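Local coordinates for protein kallikrein-10 (Homo sapiens, PDB 5LPE) that is a secreted, zymogen-like serine peptidase of the kallikrein subfamily that is inhibited by zinc and has a tumour-suppressor role in breast and prostate cancer, at residues G13-Q18 against K144-S149; L25-A30 against A130-T135; G31-Q36 against R103-G108; G64-R69 against P109-L114; L96-L101 against K229-N234. All blocks are in the same frame, centred on the assembly; numbering follows the deposited sequence.

Interaction 1. Residues G13-Q18 against K144-S149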
# COMPACT_ATOMS: atom_id res chain seq x y z
N GLY A 13 11.68 11.34 8.19
CA GLY A 13 10.87 11.07 9.35
C GLY A 13 9.41 10.84 9.03
O GLY A 13 8.72 10.16 9.79
N SER A 14 8.95 11.37 7.91
CA SER A 14 7.62 11.04 7.43
C SER A 14 7.58 9.58 7.00
O SER A 14 8.62 8.91 6.89
CB SER A 14 7.22 11.96 6.27
OG SER A 14 8.22 11.97 5.27
N GLN A 15 6.38 9.05 6.84
CA GLN A 15 6.16 7.65 6.52
C GLN A 15 6.81 6.68 7.50
O GLN A 15 7.54 5.76 7.09
CB GLN A 15 6.62 7.35 5.10
CG GLN A 15 5.71 7.97 4.04
CD GLN A 15 6.10 9.39 3.71
OE1 GLN A 15 7.23 9.64 3.32
NE2 GLN A 15 5.18 10.32 3.86
N PRO A 16 6.55 6.82 8.81
CA PRO A 16 7.04 5.82 9.77
C PRO A 16 6.38 4.46 9.64
O PRO A 16 6.87 3.49 10.21
CB PRO A 16 6.71 6.45 11.13
CG PRO A 16 5.49 7.26 10.86
CD PRO A 16 5.70 7.83 9.47
N TRP A 17 5.26 4.39 8.94
CA TRP A 17 4.52 3.16 8.68
C TRP A 17 4.98 2.42 7.44
O TRP A 17 4.48 1.34 7.16
CB TRP A 17 3.04 3.51 8.53
CG TRP A 17 2.87 4.69 7.59
CD1 TRP A 17 2.96 4.67 6.23
CD2 TRP A 17 2.65 6.06 7.95
NE1 TRP A 17 2.78 5.93 5.73
CE2 TRP A 17 2.59 6.80 6.77
CE3 TRP A 17 2.47 6.72 9.17
CZ2 TRP A 17 2.36 8.17 6.76
CZ3 TRP A 17 2.25 8.06 9.15
CH2 TRP A 17 2.20 8.78 7.96
N GLN A 18 5.89 3.00 6.66
CA GLN A 18 6.40 2.35 5.46
C GLN A 18 7.12 1.05 5.80
O GLN A 18 7.94 1.01 6.72
CB GLN A 18 7.35 3.29 4.71
CG GLN A 18 7.53 2.95 3.25
CD GLN A 18 6.30 3.24 2.41
OE1 GLN A 18 5.28 3.73 2.93
NE2 GLN A 18 6.38 2.95 1.10
N LYS A 144 17.90 2.78 -2.60
CA LYS A 144 16.68 2.97 -1.82
C LYS A 144 16.29 4.45 -1.77
O LYS A 144 16.37 5.16 -2.78
CB LYS A 144 16.86 2.42 -0.40
CG LYS A 144 16.54 0.93 -0.26
CD LYS A 144 15.13 0.71 0.31
CE LYS A 144 14.70 -0.74 0.21
NZ LYS A 144 14.66 -1.17 -1.22
N GLY A 145 15.80 4.89 -0.61
CA GLY A 145 15.38 6.27 -0.39
C GLY A 145 13.98 6.49 -0.94
O GLY A 145 13.68 6.05 -2.05
N LEU A 146 13.16 7.27 -0.24
CA LEU A 146 11.74 7.36 -0.55
C LEU A 146 11.44 8.66 -1.27
O LEU A 146 11.96 9.72 -0.90
CB LEU A 146 10.87 7.28 0.70
CG LEU A 146 10.58 5.91 1.31
CD1 LEU A 146 9.78 6.03 2.61
CD2 LEU A 146 9.85 5.04 0.31
N THR A 147 10.58 8.58 -2.26
CA THR A 147 10.10 9.75 -2.96
C THR A 147 8.60 9.85 -2.76
O THR A 147 7.89 8.85 -2.78
CB THR A 147 10.48 9.67 -4.46
OG1 THR A 147 10.17 8.37 -4.96
CG2 THR A 147 11.97 9.93 -4.64
N CYS A 148 8.12 11.07 -2.55
CA CYS A 148 6.70 11.31 -2.33
C CYS A 148 6.12 11.99 -3.56
O CYS A 148 6.72 12.93 -4.09
CB CYS A 148 6.47 12.16 -1.09
SG CYS A 148 6.50 11.32 0.54
N SER A 149 4.96 11.52 -4.00
CA SER A 149 4.23 12.06 -5.14
C SER A 149 2.79 12.25 -4.71
O SER A 149 2.20 11.36 -4.10
CB SER A 149 4.29 11.15 -6.36
OG SER A 149 5.56 10.53 -6.51

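Interaction 2. Residues L25-A30 against A130-T135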
# COMPACT_ATOMS: atom_id res chain seq x y z
N LEU A 25 16.43 -13.18 0.11
CA LEU A 25 17.18 -11.93 0.22
C LEU A 25 16.65 -10.86 -0.74
O LEU A 25 17.28 -9.81 -0.90
CB LEU A 25 18.67 -12.18 -0.02
CG LEU A 25 19.49 -12.92 1.04
CD1 LEU A 25 19.37 -12.23 2.41
CD2 LEU A 25 19.13 -14.41 1.14
N SER A 26 15.52 -11.13 -1.40
CA SER A 26 15.04 -10.34 -2.51
C SER A 26 13.85 -9.47 -2.12
O SER A 26 13.01 -9.86 -1.31
CB SER A 26 14.64 -11.25 -3.66
OG SER A 26 13.88 -10.54 -4.61
N PHE A 27 13.78 -8.28 -2.72
CA PHE A 27 12.63 -7.41 -2.51
C PHE A 27 11.38 -8.00 -3.15
O PHE A 27 11.44 -8.59 -4.23
CB PHE A 27 12.88 -6.04 -3.11
CG PHE A 27 11.81 -5.04 -2.79
CD1 PHE A 27 11.83 -4.35 -1.59
CD2 PHE A 27 10.79 -4.79 -3.70
CE1 PHE A 27 10.86 -3.43 -1.29
CE2 PHE A 27 9.80 -3.86 -3.40
CZ PHE A 27 9.84 -3.17 -2.21
N HIS A 28 10.25 -7.83 -2.49
CA HIS A 28 9.02 -8.39 -3.02
C HIS A 28 7.93 -7.33 -3.11
O HIS A 28 7.46 -7.00 -4.20
CB HIS A 28 8.54 -9.57 -2.16
CG HIS A 28 7.73 -10.57 -2.91
ND1 HIS A 28 8.27 -11.41 -3.86
CD2 HIS A 28 6.41 -10.88 -2.84
CE1 HIS A 28 7.32 -12.20 -4.34
NE2 HIS A 28 6.18 -11.90 -3.74
N CYS A 29 7.51 -6.79 -1.97
CA CYS A 29 6.41 -5.85 -1.96
C CYS A 29 6.63 -4.80 -0.89
O CYS A 29 7.45 -4.96 0.01
CB CYS A 29 5.08 -6.56 -1.70
SG CYS A 29 4.43 -7.35 -3.16
N ALA A 30 5.87 -3.73 -1.00
CA ALA A 30 5.75 -2.81 0.11
C ALA A 30 4.50 -3.18 0.90
O ALA A 30 3.72 -4.05 0.51
CB ALA A 30 5.70 -1.37 -0.38
N ALA A 130 4.24 7.17 -1.31
CA ALA A 130 5.67 7.16 -1.10
C ALA A 130 6.24 5.85 -1.64
O ALA A 130 5.67 4.79 -1.43
CB ALA A 130 6.00 7.31 0.38
N GLY A 131 7.37 5.93 -2.32
CA GLY A 131 7.93 4.73 -2.92
C GLY A 131 9.43 4.79 -3.05
O GLY A 131 10.02 5.87 -3.15
N TRP A 132 10.05 3.61 -3.04
CA TRP A 132 11.50 3.49 -3.10
C TRP A 132 12.06 3.47 -4.51
O TRP A 132 13.26 3.71 -4.69
CB TRP A 132 11.94 2.21 -2.39
CG TRP A 132 11.99 2.29 -0.90
CD1 TRP A 132 12.85 3.03 -0.15
CD2 TRP A 132 11.18 1.56 0.03
NE1 TRP A 132 12.62 2.82 1.19
CE2 TRP A 132 11.60 1.92 1.32
CE3 TRP A 132 10.13 0.65 -0.11
CZ2 TRP A 132 11.01 1.40 2.47
CZ3 TRP A 132 9.54 0.13 1.03
CH2 TRP A 132 9.98 0.51 2.30
N GLY A 133 11.23 3.19 -5.52
CA GLY A 133 11.71 3.12 -6.88
C GLY A 133 11.85 1.72 -7.45
O GLY A 133 12.20 1.58 -8.62
N THR A 134 11.56 0.67 -6.67
CA THR A 134 11.44 -0.65 -7.26
C THR A 134 10.32 -0.62 -8.29
O THR A 134 9.44 0.24 -8.25
CB THR A 134 11.13 -1.69 -6.17
OG1 THR A 134 9.73 -1.64 -5.84
CG2 THR A 134 11.93 -1.39 -4.91
N THR A 135 10.34 -1.59 -9.22
CA THR A 135 9.63 -1.50 -10.51
C THR A 135 10.32 -0.51 -11.45
O THR A 135 9.66 0.15 -12.26
CB THR A 135 8.15 -1.11 -10.35
OG1 THR A 135 7.58 -1.79 -9.22
CG2 THR A 135 7.33 -1.43 -11.56

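Interaction 3. Residues G31-Q36 against R103-G108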
# COMPACT_ATOMS: atom_id res chain seq x y z
N GLY A 31 4.31 -2.49 2.02
CA GLY A 31 3.23 -2.79 2.95
C GLY A 31 3.13 -1.67 3.95
O GLY A 31 3.98 -0.78 4.02
N VAL A 32 2.07 -1.70 4.73
CA VAL A 32 1.88 -0.66 5.74
C VAL A 32 1.79 -1.30 7.11
O VAL A 32 1.22 -2.37 7.28
CB VAL A 32 0.63 0.18 5.47
CG1 VAL A 32 0.82 1.57 6.03
CG2 VAL A 32 0.37 0.22 4.02
N LEU A 33 2.28 -0.58 8.10
CA LEU A 33 2.15 -0.99 9.48
C LEU A 33 0.82 -0.44 9.97
O LEU A 33 0.65 0.77 10.13
CB LEU A 33 3.30 -0.46 10.32
CG LEU A 33 3.43 -1.07 11.70
CD1 LEU A 33 3.97 -2.48 11.54
CD2 LEU A 33 4.35 -0.23 12.56
N VAL A 34 -0.15 -1.33 10.16
CA VAL A 34 -1.45 -0.94 10.66
C VAL A 34 -1.61 -1.26 12.14
O VAL A 34 -2.64 -0.89 12.74
CB VAL A 34 -2.54 -1.62 9.81
CG1 VAL A 34 -2.41 -1.16 8.37
CG2 VAL A 34 -2.39 -3.14 9.84
N ASP A 35 -0.65 -1.94 12.73
CA ASP A 35 -0.64 -2.34 14.12
C ASP A 35 0.79 -2.71 14.46
O ASP A 35 1.57 -3.05 13.57
CB ASP A 35 -1.60 -3.51 14.37
CG ASP A 35 -1.60 -3.95 15.79
OD1 ASP A 35 -2.19 -3.24 16.61
OD2 ASP A 35 -1.00 -5.00 16.09
N GLN A 36 1.13 -2.69 15.75
CA GLN A 36 2.51 -3.00 16.11
C GLN A 36 2.91 -4.41 15.68
O GLN A 36 4.10 -4.69 15.51
CB GLN A 36 2.72 -2.81 17.61
CG GLN A 36 1.73 -3.60 18.46
CD GLN A 36 2.01 -3.48 19.93
OE1 GLN A 36 2.61 -2.51 20.38
NE2 GLN A 36 1.56 -4.46 20.70
N ARG A 103 7.55 -10.75 16.17
CA ARG A 103 7.62 -9.96 17.38
C ARG A 103 7.08 -8.56 17.12
O ARG A 103 7.26 -8.01 16.02
CB ARG A 103 9.08 -9.87 17.88
CG ARG A 103 9.74 -11.23 18.07
CD ARG A 103 11.18 -11.10 18.59
NE ARG A 103 12.17 -10.84 17.54
CZ ARG A 103 12.87 -9.72 17.43
NH1 ARG A 103 12.70 -8.73 18.30
NH2 ARG A 103 13.76 -9.58 16.45
N PRO A 104 6.41 -7.96 18.11
CA PRO A 104 5.83 -6.63 17.91
C PRO A 104 6.89 -5.58 17.64
O PRO A 104 8.02 -5.65 18.12
CB PRO A 104 5.12 -6.34 19.25
CG PRO A 104 5.02 -7.65 19.94
CD PRO A 104 6.17 -8.48 19.46
N VAL A 105 6.49 -4.58 16.85
CA VAL A 105 7.29 -3.38 16.70
C VAL A 105 7.32 -2.64 18.04
O VAL A 105 6.38 -2.73 18.84
CB VAL A 105 6.70 -2.52 15.57
CG1 VAL A 105 6.96 -1.06 15.80
CG2 VAL A 105 7.26 -2.95 14.25
N VAL A 106 8.42 -1.94 18.31
CA VAL A 106 8.47 -0.99 19.41
C VAL A 106 8.07 0.36 18.83
O VAL A 106 8.83 0.94 18.05
CB VAL A 106 9.86 -0.93 20.05
CG1 VAL A 106 9.83 -0.14 21.35
CG2 VAL A 106 10.43 -2.34 20.28
N LEU A 107 6.91 0.89 19.24
CA LEU A 107 6.41 2.11 18.61
C LEU A 107 7.34 3.26 18.97
O LEU A 107 7.46 3.63 20.14
CB LEU A 107 5.00 2.38 19.11
CG LEU A 107 4.18 3.53 18.52
CD1 LEU A 107 3.41 3.07 17.27
CD2 LEU A 107 3.22 4.14 19.56
N GLY A 108 8.02 3.82 17.97
CA GLY A 108 8.86 4.97 18.20
C GLY A 108 8.40 6.20 17.45
O GLY A 108 7.40 6.17 16.74

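Interaction 4. Residues G64-R69 against P109-L114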
# COMPACT_ATOMS: atom_id res chain seq x y z
N GLY A 64 18.95 -1.84 9.27
CA GLY A 64 17.55 -1.52 9.11
C GLY A 64 17.12 -1.14 10.49
O GLY A 64 17.65 -1.75 11.40
N GLU A 65 16.20 -0.22 10.66
CA GLU A 65 15.88 0.15 12.00
C GLU A 65 15.35 -1.05 12.73
O GLU A 65 16.01 -1.52 13.65
CB GLU A 65 14.85 1.25 11.99
CG GLU A 65 15.44 2.61 11.78
CD GLU A 65 15.29 3.53 12.97
OE1 GLU A 65 14.43 3.28 13.81
OE2 GLU A 65 16.03 4.51 13.05
N GLN A 66 14.26 -1.63 12.26
CA GLN A 66 13.74 -2.80 12.93
C GLN A 66 13.35 -3.85 11.95
O GLN A 66 12.56 -3.62 11.08
CB GLN A 66 12.60 -2.43 13.85
CG GLN A 66 13.04 -1.42 14.88
CD GLN A 66 11.92 -0.75 15.65
OE1 GLN A 66 10.92 -1.34 15.98
NE2 GLN A 66 12.14 0.51 16.00
N LEU A 67 13.92 -5.02 12.13
CA LEU A 67 13.66 -6.13 11.27
C LEU A 67 12.74 -7.07 11.94
O LEU A 67 12.87 -7.36 13.09
CB LEU A 67 14.94 -6.87 10.96
CG LEU A 67 15.87 -6.21 9.97
CD1 LEU A 67 16.99 -7.13 9.53
CD2 LEU A 67 15.06 -5.79 8.78
N ARG A 68 11.81 -7.58 11.18
CA ARG A 68 10.93 -8.59 11.75
C ARG A 68 10.62 -9.59 10.65
O ARG A 68 10.94 -9.38 9.48
CB ARG A 68 9.61 -8.02 12.30
CG ARG A 68 9.75 -7.06 13.44
CD ARG A 68 10.25 -7.73 14.70
NE ARG A 68 10.05 -6.84 15.84
CZ ARG A 68 10.91 -5.88 16.18
NH1 ARG A 68 12.01 -5.70 15.49
NH2 ARG A 68 10.65 -5.11 17.22
N ARG A 69 10.01 -10.69 11.02
CA ARG A 69 9.52 -11.64 10.05
C ARG A 69 8.08 -11.94 10.32
O ARG A 69 7.56 -11.68 11.41
CB ARG A 69 10.29 -12.94 10.09
CG ARG A 69 11.63 -12.68 9.71
CD ARG A 69 12.36 -13.87 9.94
NE ARG A 69 13.23 -13.66 11.06
CZ ARG A 69 14.36 -14.33 11.18
NH1 ARG A 69 15.18 -14.09 12.20
NH2 ARG A 69 14.71 -15.12 10.17
N PRO A 109 9.22 7.22 17.45
CA PRO A 109 8.98 8.37 16.59
C PRO A 109 9.18 7.91 15.16
O PRO A 109 8.51 8.28 14.23
CB PRO A 109 10.14 9.30 16.92
CG PRO A 109 11.06 8.56 17.80
CD PRO A 109 10.60 7.17 17.92
N ARG A 110 10.19 7.08 15.06
CA ARG A 110 10.70 6.41 13.89
C ARG A 110 9.82 5.38 13.18
O ARG A 110 9.88 5.23 11.99
CB ARG A 110 11.95 5.74 14.34
CG ARG A 110 11.63 4.68 15.35
CD ARG A 110 12.90 4.29 15.98
NE ARG A 110 13.39 5.44 16.72
CZ ARG A 110 14.65 5.61 17.10
NH1 ARG A 110 14.99 6.67 17.81
NH2 ARG A 110 15.56 4.72 16.77
N VAL A 111 9.08 4.62 13.95
CA VAL A 111 8.19 3.61 13.43
C VAL A 111 6.87 3.67 14.14
O VAL A 111 6.82 3.44 15.28
CB VAL A 111 8.80 2.23 13.71
CG1 VAL A 111 7.88 1.12 13.31
CG2 VAL A 111 10.08 2.06 12.97
N ARG A 112 5.78 3.93 13.47
CA ARG A 112 4.44 3.95 14.04
C ARG A 112 3.47 3.28 13.09
O ARG A 112 3.67 3.26 11.87
CB ARG A 112 3.91 5.36 14.32
CG ARG A 112 4.65 6.21 15.31
CD ARG A 112 4.97 7.60 14.75
NE ARG A 112 3.84 8.22 14.05
CZ ARG A 112 3.89 9.43 13.48
NH1 ARG A 112 5.00 10.16 13.52
NH2 ARG A 112 2.81 9.91 12.86
N ALA A 113 2.37 2.79 13.63
CA ALA A 113 1.30 2.38 12.74
C ALA A 113 0.69 3.61 12.04
O ALA A 113 0.79 4.75 12.51
CB ALA A 113 0.23 1.60 13.49
N LEU A 114 0.05 3.35 10.89
CA LEU A 114 -0.75 4.31 10.14
C LEU A 114 -2.22 4.16 10.51
O LEU A 114 -2.78 3.06 10.41
CB LEU A 114 -0.55 4.12 8.63
CG LEU A 114 -0.55 5.26 7.60
CD1 LEU A 114 -0.94 4.69 6.24
CD2 LEU A 114 -1.33 6.51 7.98

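Interaction 5. Residues L96-L101 against K229-N234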
# COMPACT_ATOMS: atom_id res chain seq x y z
N LEU A 96 -5.69 -8.23 -0.84
CA LEU A 96 -5.35 -7.69 0.47
C LEU A 96 -4.81 -8.87 1.26
O LEU A 96 -5.36 -9.97 1.18
CB LEU A 96 -6.57 -7.11 1.17
CG LEU A 96 -6.54 -5.61 1.45
CD1 LEU A 96 -6.20 -4.88 0.18
CD2 LEU A 96 -7.88 -5.19 2.01
N MET A 97 -3.75 -8.64 2.00
CA MET A 97 -3.18 -9.71 2.81
C MET A 97 -2.66 -9.06 4.08
O MET A 97 -2.04 -8.00 4.03
CB MET A 97 -2.07 -10.42 2.03
CG MET A 97 -1.40 -11.55 2.75
SD MET A 97 -0.06 -12.32 1.78
CE MET A 97 0.96 -10.93 1.36
N LEU A 98 -2.96 -9.68 5.22
CA LEU A 98 -2.47 -9.20 6.49
C LEU A 98 -1.31 -10.09 6.91
O LEU A 98 -1.44 -11.32 6.96
CB LEU A 98 -3.59 -9.16 7.54
CG LEU A 98 -4.41 -7.88 7.35
CD1 LEU A 98 -5.78 -7.94 7.96
CD2 LEU A 98 -3.63 -6.67 7.88
N LEU A 99 -0.16 -9.46 7.14
CA LEU A 99 1.05 -10.14 7.59
C LEU A 99 1.21 -9.91 9.09
O LEU A 99 1.24 -8.76 9.54
CB LEU A 99 2.27 -9.63 6.83
CG LEU A 99 2.31 -10.06 5.37
CD1 LEU A 99 3.73 -10.11 4.86
CD2 LEU A 99 1.65 -11.42 5.17
N LYS A 100 1.33 -10.99 9.85
CA LYS A 100 1.60 -10.86 11.27
C LYS A 100 3.10 -10.89 11.52
O LYS A 100 3.80 -11.78 11.03
CB LYS A 100 0.90 -11.94 12.07
CG LYS A 100 0.87 -11.61 13.56
CD LYS A 100 1.01 -12.85 14.39
CE LYS A 100 0.28 -12.69 15.70
NZ LYS A 100 0.58 -11.38 16.30
N LEU A 101 3.60 -9.92 12.28
CA LEU A 101 5.02 -9.90 12.64
C LEU A 101 5.31 -10.87 13.79
O LEU A 101 4.54 -10.98 14.75
CB LEU A 101 5.47 -8.48 13.01
CG LEU A 101 5.26 -7.38 11.96
CD1 LEU A 101 5.99 -6.09 12.35
CD2 LEU A 101 5.68 -7.86 10.58
N LYS A 229 -10.87 -7.53 12.28
CA LYS A 229 -11.17 -8.85 12.82
C LYS A 229 -9.94 -9.75 12.84
O LYS A 229 -9.73 -10.47 13.82
CB LYS A 229 -12.31 -9.50 12.04
CG LYS A 229 -12.73 -10.84 12.60
CD LYS A 229 -14.14 -11.22 12.18
CE LYS A 229 -14.16 -11.99 10.85
NZ LYS A 229 -15.54 -12.00 10.27
N VAL A 230 -9.10 -9.73 11.80
CA VAL A 230 -7.93 -10.60 11.85
C VAL A 230 -6.87 -10.01 12.78
O VAL A 230 -6.22 -10.73 13.54
CB VAL A 230 -7.37 -10.93 10.44
CG1 VAL A 230 -8.23 -10.36 9.32
CG2 VAL A 230 -5.95 -10.49 10.28
N ILE A 231 -6.70 -8.69 12.76
CA ILE A 231 -5.82 -8.04 13.71
C ILE A 231 -6.30 -8.28 15.15
O ILE A 231 -5.54 -8.06 16.11
CB ILE A 231 -5.69 -6.56 13.32
CG1 ILE A 231 -5.13 -6.46 11.90
CG2 ILE A 231 -4.72 -5.78 14.21
CD1 ILE A 231 -4.99 -5.05 11.45
N ARG A 232 -7.56 -8.70 15.35
CA ARG A 232 -8.15 -8.84 16.69
C ARG A 232 -8.19 -7.50 17.40
O ARG A 232 -8.71 -7.43 18.51
CB ARG A 232 -7.43 -9.88 17.57
CG ARG A 232 -8.25 -11.14 17.86
CD ARG A 232 -7.86 -12.33 16.97
NE ARG A 232 -6.47 -12.26 16.49
CZ ARG A 232 -5.39 -12.44 17.25
NH1 ARG A 232 -5.52 -12.68 18.54
NH2 ARG A 232 -4.18 -12.36 16.73
N SER A 233 -7.67 -6.43 16.79
CA SER A 233 -7.75 -5.03 17.21
C SER A 233 -9.18 -4.53 17.23
O SER A 233 -9.42 -3.32 17.25
CB SER A 233 -6.92 -4.12 16.31
OG SER A 233 -7.27 -4.35 14.95
N ASN A 234 -10.10 -5.47 17.01
CA ASN A 234 -11.53 -5.41 17.35
C ASN A 234 -12.41 -5.21 16.12
O ASN A 234 -12.97 -6.16 15.54
CB ASN A 234 -11.88 -4.29 18.36
CG ASN A 234 -11.32 -4.54 19.77
OD1 ASN A 234 -11.76 -5.46 20.48
ND2 ASN A 234 -10.35 -3.73 20.18
OXT ASN A 234 -12.63 -4.08 15.70

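Interaction 1. Residues G13-Q18 against K144-S149
Leu146 pushes its isobutyl group toward two glutamines of the 13-18 loop, its CD1 methyl coming within 3.9 Å of Gln18 CG and 4.2 Å of Gln15 CB. The side chains of Gln18 and Leu146 cross obliquely. Gln18 leaves the backbone with CG anti to N (chi1 -159°) and bends at its second torsion, which brings its amide past the other methyl; Gln18 NE2 stands 4.1 Å from Leu146 CD2 and goes on to a weak hydrogen bond with Ala130 O. Gln15 starts the other way, CG beside the backbone N, and its bent chain presents the amide to Cys148, where OE1 is 3.3 Å from SG. The two glutamines flank a type I turn, Gln15 to Gln18, that leads into the strand 18-23 of the first barrel of the chymotrypsin-like fold, whereas Cys148 belongs to strand 147-153 of the second. The N-terminal loop is thus laid over the second barrel before the chain enters the first, and a disulfide from Cys148 to Cys10 ties it down covalently. Gln15 and Cys148 both pack as well on Gln128 and Ala130 of strand 126-131.

Interaction 2. Residues L25-A30 against A130-T135
Thr134 lays its methyl over one face of the Phe27 ring, a CH-pi contact with CG2 3.8 Å from the ring centroid and 19° off the normal. The two side chains arrive from opposite directions, and the hydroxyl lies nearer the rim, OG1 being 3.3 Å from Phe27 CE2. Trp132 joins from the same segment: its CE3 is 4.3 Å from Phe27 CE1, and Ala30 CB approaches the edge of the indole, 4.4 Å from CZ3. Phe27 is placed by a first torsion that sets CG anti to the backbone N (chi1 -173°), and its second face is covered near the rim by Cys29 N. Asp186 holds the loop after strand 126-131 at two points, OD1 hydrogen-bonding Thr134 OG1 and OD2 the backbone N of Trp132. Here strand 26-35 of the first barrel meets that loop of the second, at the barrel junction of a chymotrypsin-like peptidase. Ser187, the probable charge-relay serine, is hydrogen-bonded backbone to backbone with Ala30; the side chain of Phe27 is about 6 Å from that of Ser187. The interface is largely apolar, and the hydrogen bond from OG1 to Asp186 probably fixes which group of Thr134 faces the ring.

Interaction 3. Residues G31-Q36 against R103-G108
Gln36 and Val105 carry most of this contact, and a backbone hydrogen bond joins them. Val105 N reaches Gln36 O at 2.7 Å in a nearly straight bond, 175° at the hydrogen, with the donor tilted 31° from the carbonyl plane. The same carbonyl oxygen also receives a CA-H...O contact from Pro104, 3.5 Å from its CA, and thus has two neighbours on the 103-108 segment. Gln36 has CG between its own backbone N and carbonyl carbon (chi1 54°) and a chain extended beyond it, which carries the amide along the exposed margin to Pro104, NE2 lying 4.3 Å from Pro104 CB. Nearer the backbone, Gln36 CB is 3.9 Å from Val105 O. On the buried side, Val105 points its CG1 methyl toward the barrel, where it meets Leu33 CD2 at 4.2 Å. Val111 and Gln66 also pack against Val105. Leu33 is held in place through its backbone, which bonds to both Trp17 and Leu114, just before the chain turns a corner at Val34. A classic beta bulge at Val34 and Asp35 marks this corner. Segment 31-36 thus ends one of the strands of the first barrel, whereas 103-108 starts the long connection to the second; a linker running across the outside of the N-terminal barrel in this way belongs to the two-barrel chymotrypsin fold.

Interaction 4. Residues G64-R69 against P109-L114
Glu65 and Gln66 meet Arg110 and Val111 in a mixed contact at the surface, where the start of strand 66-75 in the first barrel faces the linker between the two barrels. At its outer margin Glu65 and Arg110 cross at about a right angle and are linked, OE1 to NH2 3.5 Å, by a long salt bridge with a weak hydrogen bond, doubtful in detail because Glu65 OE1 is not securely placed; the carboxylate and guanidinium planes are 54° apart, so the groups do not lie flat against each other. Gln66 works further in. With CG beside the backbone N (chi1 -58°) and the chain extended from there, it sends its amide to the linker, NE2 lying 3.9 Å from Arg110 CD and 4.0 Å from Val111 CG2. The other end of that amide, OE1, accepts a weak hydrogen bond from Val106 N. Val111, itself buried, also packs on Leu33. Arg68, two residues along the strand, bonds Pro104 O through NH2, which adds another tie to the linker. The ion pair, long and skewed between exposed residues, probably contributes modestly, while Gln66, whose amide is partly covered and weakly hydrogen-bonded to a backbone N, bridges the charged margin and the hydrophobic interior.

Interaction 5. Residues L96-L101 against K229-N234
Val230, near the end of the C-terminal helix, faces Leu98 on strand 97-101, and the two side chains meet at a slant. Leu98 places its CD1 methyl against both branches of the valine, 3.5 Å from CG2 and 3.7 Å from CG1, while its CB stands 3.9 Å from CG2. The next residue, Ile231, takes up the other methyl: its CD1 is 4.1 Å from Leu98 CD2, and the side chains meet at about a right angle. Because Ile231 has CG1 anti to its carbonyl carbon (chi1 -59°) and an extended chain beyond, the terminal methyl is carried inward from a CB that does not itself point at the strand. Trp38 lies against both Val230 and Ile231, and Leu98 also touches Leu40 and Trp226, so the leucine is buried between strand and helix. At Arg232 the chain leaves helical geometry with a positive phi of 62°; its backbone N makes a weak bond to Lys229 O, and its NE a weak one to Val230 O, 3.3 Å away. The arginine thereby folds back over the helix end, with NH2 4.9 Å from Lys100 NZ, a pairing of like charges that is probably slightly unfavourable. A C-terminal helix that follows the second barrel yet returns to pack on the outside of the first is a hallmark of chymotrypsin-like serine peptidases.

How the interactions relate
Interactions 3 and 4, with centres about 6 Å apart, share the inter-barrel linker and a common apolar layer where Val105 meets Val111; Arg68 and Leu114 tie them together by hydrogen bonds. Both have a surface edge: interaction 3 adds a backbone bond at exposed Gln36, interaction 4 a weak, doubtful ion pair between exposed side chains. Interaction 5, more buried, is aliphatic and reaches interaction 3 where Ile231 packs on Val34. Interactions 1 and 2, partly buried and intermediate between these, join the two barrels: interaction 1 sets glutamines against leucine and a disulfide sulfur, interaction 2 is aromatic and lies nearest the active site. They adjoin through strands 126-131 and 147-153, and strand 26-35 runs from interaction 2 into interaction 3.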